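Local atomic coordinates of Cif (Cell cycle inhibiting factor) (Escherichia coli, PDB entry 3EFY), a protein that deamidates a glutamine side chain of host NEDD8, thereby shutting down cullin-RING ubiquitin ligases and blocking the host cell cycle. Residues C117-C122 with T135-D140. Sequence-based numbering, arbitrary orientation.
Sequences CNYFSC and TLFDID
Tyr119 alone, among residues 117-122, makes this buried contact with residues 135-140, meeting two consecutive residues, Leu136 and Phe137, at the close of helix 130-137. The aromatic half is a T-shaped (edge-to-face) pair: Phe137 turns the CE2-CZ edge of its ring onto one face of Tyr119, with the planes at 71° and the centroids 5.3 Å apart. The approach is off-centre, toward the rim of the tyrosine, where CE2 of Tyr119 lies 3.9 Å from CE2 of Phe137. Leu136 works nearer the root of the same side chain. Its CD1 methyl comes to 3.4 Å from CB of Tyr119 and also reaches CG, obliquely to the ring. CG of Tyr119 is anti to the backbone N (chi1 160°), which carries the ring out toward helix 130-137. The tyrosine hydroxyl at the far end is hydrogen-bonded to Asp61, so the ring is held by a polar grip at OH as well as by the apolar contacts of Leu136 and Phe137. Tyr68 of strand 66-72 adds a second edge-to-face partner for Phe137, and Leu64 touches both rings. Directly after the helix the chain turns away through Asp138, whose OD2 receives the backbone N of Asp140 in an Asx turn. The side chain of Phe137 lies about 4 Å from the side chains of His66 and Gln86, assigned to the active site, and the backbone O of Phe137 accepts a hydrogen bond from NE2 of Gln86. An apolar contact thus joins two helices of the deamidase domain beside the catalytic centre and holds the residue whose backbone O takes the bond from Gln86, an arrangement consistent with a second-shell role.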
loop_
_atom_site.group_PDB
_atom_site.type_symbol
_atom_site.label_atom_id
_atom_site.label_comp_id
_atom_site.label_asym_id
_atom_site.label_seq_id
_atom_site.Cartn_x
_atom_site.Cartn_y
_atom_site.Cartn_z
ATOM N N CYS A 117 -21.827 17.352 1.497
ATOM C CA CYS A 117 -21.732 18.340 2.549
ATOM C C CYS A 117 -23.072 18.670 3.234
ATOM O O CYS A 117 -23.166 18.833 4.456
ATOM C CB CYS A 117 -21.011 19.592 2.033
ATOM S SG CYS A 117 -19.253 19.223 1.755
ATOM N N ASN A 118 -24.126 18.754 2.448
ATOM C CA ASN A 118 -25.450 18.947 3.001
ATOM C C ASN A 118 -25.794 17.762 3.892
ATOM O O ASN A 118 -26.330 17.945 4.988
ATOM C CB ASN A 118 -26.486 19.063 1.899
ATOM C CG ASN A 118 -27.920 19.200 2.457
ATOM O OD1 ASN A 118 -28.729 18.262 2.394
ATOM N ND2 ASN A 118 -28.223 20.364 3.040
ATOM N N TYR A 119 -25.447 16.558 3.446
ATOM C CA TYR A 119 -25.647 15.357 4.282
ATOM C C TYR A 119 -24.924 15.484 5.636
ATOM O O TYR A 119 -25.502 15.229 6.705
ATOM C CB TYR A 119 -25.256 14.030 3.511
ATOM C CG TYR A 119 -25.005 12.902 4.445
ATOM C CD1 TYR A 119 -26.061 12.243 5.066
ATOM C CD2 TYR A 119 -23.700 12.586 4.852
ATOM C CE1 TYR A 119 -25.840 11.284 6.011
ATOM C CE2 TYR A 119 -23.464 11.603 5.781
ATOM C CZ TYR A 119 -24.536 10.950 6.360
ATOM O OH TYR A 119 -24.347 10.015 7.321
ATOM N N PHE A 120 -23.641 15.886 5.633
ATOM C CA PHE A 120 -22.908 16.037 6.888
ATOM C C PHE A 120 -23.651 17.000 7.818
ATOM O O PHE A 120 -23.815 16.757 9.029
ATOM C CB PHE A 120 -21.489 16.620 6.672
ATOM C CG PHE A 120 -20.557 15.779 5.832
ATOM C CD1 PHE A 120 -20.616 14.422 5.787
ATOM C CD2 PHE A 120 -19.553 16.408 5.115
ATOM C CE1 PHE A 120 -19.761 13.722 5.005
ATOM C CE2 PHE A 120 -18.686 15.723 4.377
ATOM C CZ PHE A 120 -18.767 14.380 4.294
ATOM N N SER A 121 -24.104 18.103 7.233
ATOM C CA SER A 121 -24.791 19.124 8.008
ATOM C C SER A 121 -26.091 18.586 8.627
ATOM O O SER A 121 -26.327 18.749 9.812
ATOM C CB SER A 121 -25.073 20.354 7.149
ATOM O OG SER A 121 -25.635 21.346 7.991
ATOM N N CYS A 122 -26.897 17.915 7.826
ATOM C CA CYS A 122 -28.146 17.308 8.324
ATOM C C CYS A 122 -27.896 16.262 9.410
ATOM O O CYS A 122 -28.503 16.315 10.471
ATOM C CB CYS A 122 -28.926 16.669 7.182
ATOM S SG CYS A 122 -29.590 17.841 6.007
ATOM N N THR A 135 -29.487 7.673 -1.469
ATOM C CA THR A 135 -28.968 8.277 -2.698
ATOM C C THR A 135 -27.441 8.346 -2.711
ATOM O O THR A 135 -26.813 8.061 -3.702
ATOM C CB THR A 135 -29.550 9.650 -2.948
ATOM O OG1 THR A 135 -30.958 9.495 -3.238
ATOM C CG2 THR A 135 -28.902 10.309 -4.148
ATOM N N LEU A 136 -26.876 8.622 -1.551
ATOM C CA LEU A 136 -25.411 8.732 -1.428
ATOM C C LEU A 136 -24.703 7.378 -1.279
ATOM O O LEU A 136 -23.648 7.165 -1.875
ATOM C CB LEU A 136 -25.046 9.639 -0.259
ATOM C CG LEU A 136 -25.354 11.130 -0.481
ATOM C CD1 LEU A 136 -25.306 11.932 0.833
ATOM C CD2 LEU A 136 -24.370 11.684 -1.574
ATOM N N PHE A 137 -25.278 6.477 -0.463
ATOM C CA PHE A 137 -24.497 5.344 0.030
ATOM C C PHE A 137 -24.952 3.964 -0.458
ATOM O O PHE A 137 -24.169 3.026 -0.432
ATOM C CB PHE A 137 -24.479 5.330 1.563
ATOM C CG PHE A 137 -23.797 6.533 2.185
ATOM C CD1 PHE A 137 -22.413 6.600 2.216
ATOM C CD2 PHE A 137 -24.532 7.562 2.738
ATOM C CE1 PHE A 137 -21.779 7.742 2.749
ATOM C CE2 PHE A 137 -23.912 8.660 3.279
ATOM C CZ PHE A 137 -22.527 8.749 3.270
ATOM N N ASP A 138 -26.227 3.849 -0.875
ATOM C CA ASP A 138 -26.741 2.550 -1.338
ATOM C C ASP A 138 -26.477 2.306 -2.831
ATOM O O ASP A 138 -26.701 3.171 -3.660
ATOM C CB ASP A 138 -28.221 2.403 -0.983
ATOM C CG ASP A 138 -28.703 0.957 -1.190
ATOM O OD1 ASP A 138 -28.370 0.081 -0.363
ATOM O OD2 ASP A 138 -29.268 0.683 -2.268
ATOM N N ILE A 139 -26.008 1.116 -3.183
ATOM C CA ILE A 139 -25.608 0.810 -4.542
ATOM C C ILE A 139 -26.773 0.973 -5.554
ATOM O O ILE A 139 -26.556 1.319 -6.713
ATOM C CB ILE A 139 -24.959 -0.586 -4.644
ATOM C CG1 ILE A 139 -24.152 -0.704 -5.944
ATOM C CG2 ILE A 139 -26.002 -1.694 -4.398
ATOM C CD1 ILE A 139 -23.268 -1.917 -6.102
ATOM N N ASP A 140 -27.975 0.721 -5.062
ATOM C CA ASP A 140 -29.204 0.849 -5.850
ATOM C C ASP A 140 -30.019 2.098 -5.513
ATOM O O ASP A 140 -31.113 2.317 -6.074
ATOM C CB ASP A 140 -30.096 -0.395 -5.631
ATOM C CG ASP A 140 -29.477 -1.676 -6.124
ATOM O OD1 ASP A 140 -28.771 -1.667 -7.164
ATOM O OD2 ASP A 140 -29.732 -2.730 -5.463
#